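Local coordinates for protein alginate lyase (Paenibacillus sp. FPU-7, PDB 6KFN) that cleaves the polysaccharide alginate as a lyase, probably by beta-elimination, and folds as a right-handed parallel beta-helix, at residues I186-V191 against V245-W250; H120-S125 against A159-S164. All blocks are in the same frame, centred on the assembly; numbering follows the deposited sequence.

Interaction 1 of 2, residues I186-V191 against V245-W250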
# COMPACT_ATOMS: atom_id res chain seq x y z
N ILE A 186 -3.35 4.55 -6.97
CA ILE A 186 -4.49 3.67 -7.26
C ILE A 186 -4.64 3.63 -8.78
O ILE A 186 -5.02 4.64 -9.38
CB ILE A 186 -5.76 4.19 -6.57
CG1 ILE A 186 -5.57 4.26 -5.06
CG2 ILE A 186 -6.94 3.31 -6.95
CD1 ILE A 186 -6.70 4.91 -4.30
N LYS A 187 -4.31 2.51 -9.40
CA LYS A 187 -4.24 2.48 -10.85
C LYS A 187 -5.60 2.35 -11.53
O LYS A 187 -6.58 1.80 -11.02
CB LYS A 187 -3.37 1.31 -11.31
CG LYS A 187 -1.91 1.47 -10.90
CD LYS A 187 -1.31 2.75 -11.50
CE LYS A 187 0.13 3.00 -11.25
NZ LYS A 187 0.60 4.34 -11.72
N GLU A 188 -5.60 2.85 -12.77
CA GLU A 188 -6.67 2.56 -13.71
C GLU A 188 -6.94 1.07 -13.74
O GLU A 188 -6.02 0.24 -13.73
CB GLU A 188 -6.31 3.09 -15.10
CG GLU A 188 -5.01 2.54 -15.73
CD GLU A 188 -3.72 3.32 -15.45
OE1 GLU A 188 -3.58 3.91 -14.36
OE2 GLU A 188 -2.87 3.29 -16.37
N GLY A 189 -8.22 0.72 -13.83
CA GLY A 189 -8.68 -0.66 -13.86
C GLY A 189 -9.14 -1.21 -12.53
O GLY A 189 -9.86 -2.20 -12.51
N THR A 190 -8.70 -0.58 -11.43
CA THR A 190 -9.14 -0.99 -10.10
C THR A 190 -10.45 -0.32 -9.75
O THR A 190 -10.72 0.82 -10.16
CB THR A 190 -8.08 -0.66 -9.03
OG1 THR A 190 -7.99 0.77 -8.82
CG2 THR A 190 -6.73 -1.26 -9.35
N VAL A 191 -11.25 -1.03 -8.95
CA VAL A 191 -12.54 -0.55 -8.50
C VAL A 191 -12.65 -0.72 -6.99
O VAL A 191 -12.38 -1.78 -6.47
CB VAL A 191 -13.68 -1.30 -9.21
CG1 VAL A 191 -14.99 -0.95 -8.70
CG2 VAL A 191 -13.61 -1.10 -10.72
N VAL A 245 -7.39 10.51 -15.60
CA VAL A 245 -7.97 9.57 -16.54
C VAL A 245 -6.88 9.04 -17.47
O VAL A 245 -6.43 9.75 -18.38
CB VAL A 245 -9.09 10.25 -17.35
CG1 VAL A 245 -9.75 9.23 -18.27
CG2 VAL A 245 -10.13 10.86 -16.43
N GLN A 246 -6.47 7.79 -17.28
CA GLN A 246 -5.51 7.15 -18.15
C GLN A 246 -6.14 6.39 -19.29
O GLN A 246 -5.49 6.15 -20.32
CB GLN A 246 -4.66 6.17 -17.32
CG GLN A 246 -3.86 6.82 -16.24
CD GLN A 246 -3.12 8.10 -16.65
OE1 GLN A 246 -3.57 9.23 -16.39
NE2 GLN A 246 -2.03 7.90 -17.35
N VAL A 247 -7.39 5.96 -19.09
CA VAL A 247 -8.21 5.21 -20.04
C VAL A 247 -9.60 5.77 -19.86
O VAL A 247 -10.03 6.00 -18.72
CB VAL A 247 -8.19 3.69 -19.70
CG1 VAL A 247 -9.14 2.94 -20.63
CG2 VAL A 247 -6.80 3.14 -19.77
N ALA A 248 -10.31 6.07 -20.96
CA ALA A 248 -11.63 6.68 -20.83
C ALA A 248 -12.53 5.89 -19.87
O ALA A 248 -12.55 4.64 -19.89
CB ALA A 248 -12.30 6.81 -22.19
N GLY A 249 -13.28 6.62 -19.06
CA GLY A 249 -14.18 6.01 -18.11
C GLY A 249 -13.54 5.54 -16.83
O GLY A 249 -14.24 4.99 -15.98
N TRP A 250 -12.22 5.75 -16.69
CA TRP A 250 -11.50 5.51 -15.45
C TRP A 250 -11.17 6.86 -14.81
O TRP A 250 -11.42 7.92 -15.37
CB TRP A 250 -10.27 4.60 -15.70
CG TRP A 250 -10.70 3.23 -16.11
CD1 TRP A 250 -10.88 2.76 -17.39
CD2 TRP A 250 -11.12 2.17 -15.24
NE1 TRP A 250 -11.36 1.47 -17.37
CE2 TRP A 250 -11.52 1.09 -16.07
CE3 TRP A 250 -11.24 2.04 -13.86
CZ2 TRP A 250 -12.03 -0.10 -15.53
CZ3 TRP A 250 -11.73 0.86 -13.33
CH2 TRP A 250 -12.13 -0.20 -14.17
O HOH W 1 -1.35 5.21 -17.56
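Where two loops of the right-handed beta-helix meet, a tryptophan lies flat on a glycine. Gly-189 CA sits 3.5 Å from the centroid of the six-membered ring of Trp-250, 14° off its normal, a CH-pi contact. Toward the rim of that face, Gly-189 N approaches Trp-250 CE3 at 3.3 Å. Val-191 CG2 and Thr-190 O meet the indole at its edge. An alanine at Trp-250 would remove the indole, and the 187-190 turn would probably pack less firmly on the 245-250 loop. Beside the ring, Glu-188 crosses Gln-246 obliquely, and Glu-188 OE1 lies 3.5 Å from Gln-246 CG; CG of the glutamate occupies the crowded position between backbone N and carbonyl carbon (chi1 59°). Glu-188 OE2 accepts from Lys-155 N and from a water, 2.7 Å away, that in turn accepts from Gln-246 NE2. The nearby Asp-154 carboxylate may raise the cost of this charge. Behind the first shell, both segments are shaped by type II turns, Lys-187 to Thr-190 and Val-247 to Trp-250. The first is closed twice at Lys-187 O, which accepts from Thr-190 N and, in the carbonyl plane, from Thr-190 OG1 at 2.8 Å.

Interaction 2 of 2, residues H120-S125 against A159-S164; sequences HFRDGS and ATYNKS
Arg-122 O is gripped by two donors of one residue: Ser-125 OG at 2.7 Å, in the carbonyl plane, and Ser-125 N at 3.2 Å. The pair closes a type I' turn from Arg-122 to Ser-125, and Ser-125 OG is tied further to Ala-101 N of the preceding coil. At the crest of this turn Asp-123, its CG anti to the backbone N, turns OD1 onto Asn-162 N. That bond is 2.9 Å long and nearly straight (172°), and it uses the anti lone pair of the carboxylate oxygen. Next to it Gly-124 N makes a weak bond to Asn-162 O, and a water bridges the same carbonyl to Asp-123 N. Lacking a side chain, Gly-124 lets the turn lie close against Asn-162, where a CB would come to 3.0 Å from Asn-162 ND2. Asn-162 is itself held by an Asx turn, its OD1 accepting from Ser-164 N at 2.9 Å, with the donor above the carbonyl plane.

The other half of the contact is a stack of a cation on a ring. A bend at chi3 (69°) in the otherwise extended Arg-122 chain lays its guanidinium over one face of the Tyr-161 ring, planes 9° apart, with CZ of the arginine 3.5 Å from CZ of the tyrosine. This is an off-centre cation-pi contact; the arginine CD lies more squarely over the same face, 3.9 Å from the ring centroid, a CH-pi contact. Thr-160 CG2 packs on the opposite face, so the ring is sandwiched. The salt bridge of Arg-122 NE to Asp-99 probably fixes the rotation of the guanidinium. Strand 119-122 pairs with strand 149-151 in the same parallel sheet, so the contact joins loops of successive coils, as expected where the loops of adjacent coils stack along a right-handed parallel beta-helix.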
# COMPACT_ATOMS: atom_id res chain seq x y z
N HIS A 120 2.26 -3.90 -3.07
CA HIS A 120 1.65 -3.85 -4.39
C HIS A 120 0.58 -4.94 -4.49
O HIS A 120 0.88 -6.13 -4.35
CB HIS A 120 2.70 -4.04 -5.45
CG HIS A 120 2.27 -3.73 -6.86
ND1 HIS A 120 3.18 -3.32 -7.77
CD2 HIS A 120 1.07 -3.70 -7.49
CE1 HIS A 120 2.59 -3.12 -8.94
NE2 HIS A 120 1.31 -3.38 -8.80
N PHE A 121 -0.67 -4.52 -4.71
CA PHE A 121 -1.78 -5.43 -4.99
C PHE A 121 -1.87 -5.60 -6.52
O PHE A 121 -2.16 -4.62 -7.21
CB PHE A 121 -3.11 -4.87 -4.49
CG PHE A 121 -3.14 -4.59 -3.01
CD1 PHE A 121 -3.43 -5.58 -2.13
CD2 PHE A 121 -2.88 -3.33 -2.52
CE1 PHE A 121 -3.47 -5.35 -0.77
CE2 PHE A 121 -2.93 -3.08 -1.16
CZ PHE A 121 -3.23 -4.11 -0.27
N ARG A 122 -1.55 -6.78 -7.04
CA ARG A 122 -1.40 -6.95 -8.48
C ARG A 122 -2.17 -8.16 -8.97
O ARG A 122 -2.51 -9.10 -8.23
CB ARG A 122 0.11 -7.06 -8.81
CG ARG A 122 0.47 -6.85 -10.27
CD ARG A 122 1.96 -6.79 -10.52
NE ARG A 122 2.56 -8.11 -10.32
CZ ARG A 122 3.86 -8.34 -10.45
NH1 ARG A 122 4.70 -7.39 -10.82
NH2 ARG A 122 4.33 -9.57 -10.21
N ASP A 123 -2.41 -8.17 -10.29
CA ASP A 123 -2.92 -9.35 -10.98
C ASP A 123 -4.20 -9.86 -10.32
O ASP A 123 -4.34 -11.03 -9.97
CB ASP A 123 -1.86 -10.44 -11.10
CG ASP A 123 -2.20 -11.52 -12.09
OD1 ASP A 123 -2.99 -11.26 -13.01
OD2 ASP A 123 -1.64 -12.63 -11.96
N GLY A 124 -5.17 -8.95 -10.18
CA GLY A 124 -6.49 -9.33 -9.71
C GLY A 124 -6.62 -9.46 -8.20
O GLY A 124 -7.70 -9.81 -7.73
N SER A 125 -5.58 -9.16 -7.44
CA SER A 125 -5.63 -9.31 -5.98
C SER A 125 -6.69 -8.40 -5.40
O SER A 125 -6.58 -7.17 -5.52
CB SER A 125 -4.27 -8.93 -5.38
OG SER A 125 -3.27 -9.86 -5.71
N ALA A 159 -2.52 -6.26 -20.38
CA ALA A 159 -2.42 -7.52 -21.12
C ALA A 159 -1.59 -8.56 -20.39
O ALA A 159 -1.60 -9.73 -20.78
CB ALA A 159 -1.84 -7.26 -22.50
N THR A 160 -0.83 -8.16 -19.37
CA THR A 160 0.06 -9.02 -18.62
C THR A 160 -0.53 -9.44 -17.28
O THR A 160 -0.43 -10.60 -16.88
CB THR A 160 1.41 -8.29 -18.40
OG1 THR A 160 1.98 -7.97 -19.69
CG2 THR A 160 2.40 -9.11 -17.63
N TYR A 161 -1.10 -8.50 -16.55
CA TYR A 161 -1.65 -8.69 -15.21
C TYR A 161 -3.12 -8.26 -15.22
O TYR A 161 -3.46 -7.23 -15.81
CB TYR A 161 -0.90 -7.88 -14.17
CG TYR A 161 0.56 -8.23 -14.04
CD1 TYR A 161 0.97 -9.51 -13.72
CD2 TYR A 161 1.52 -7.28 -14.26
CE1 TYR A 161 2.32 -9.84 -13.62
CE2 TYR A 161 2.89 -7.57 -14.15
CZ TYR A 161 3.27 -8.87 -13.85
OH TYR A 161 4.61 -9.22 -13.75
N ASN A 162 -3.96 -9.01 -14.51
CA ASN A 162 -5.36 -8.63 -14.37
C ASN A 162 -5.46 -7.29 -13.66
O ASN A 162 -4.98 -7.14 -12.52
CB ASN A 162 -6.06 -9.76 -13.63
CG ASN A 162 -7.54 -9.57 -13.45
OD1 ASN A 162 -8.09 -8.53 -13.52
ND2 ASN A 162 -8.19 -10.64 -13.09
N LYS A 163 -6.09 -6.34 -14.31
CA LYS A 163 -6.20 -4.97 -13.79
C LYS A 163 -7.10 -4.89 -12.57
O LYS A 163 -7.06 -3.88 -11.83
CB LYS A 163 -6.76 -4.06 -14.89
CG LYS A 163 -8.25 -4.27 -15.20
CD LYS A 163 -8.67 -3.54 -16.44
CE LYS A 163 -10.18 -3.56 -16.61
NZ LYS A 163 -10.63 -3.11 -17.96
N SER A 164 -7.96 -5.87 -12.36
CA SER A 164 -9.05 -5.77 -11.38
C SER A 164 -8.58 -6.17 -9.97
O SER A 164 -9.07 -7.14 -9.37
CB SER A 164 -10.23 -6.61 -11.82
OG SER A 164 -10.77 -6.15 -13.06
O HOH W 2 -2.82 -5.66 -11.43

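How the interactions relate
Both interactions join loops that leave the same parallel sheet of the beta-helix, but at different spacing. Interaction 2 links neighbouring coils, through the turn after strand 119-122 and the loop after 149-151; interaction 1 skips a coil, bringing the loops after strands 184-186 and 241-243 together. Interaction 2 is a surface contact, built on one strong and one weak direct hydrogen bond and a charged stack. Interaction 1 is partly buried and has no direct hydrogen bond between its segments, relying on an indole over backbone; both carry a bridging water. Their centres are about 13 Å apart, and they touch: Lys-163 O packs against Thr-190 CG2 at 3.6 Å, and the same lysine's chain reaches Trp-250.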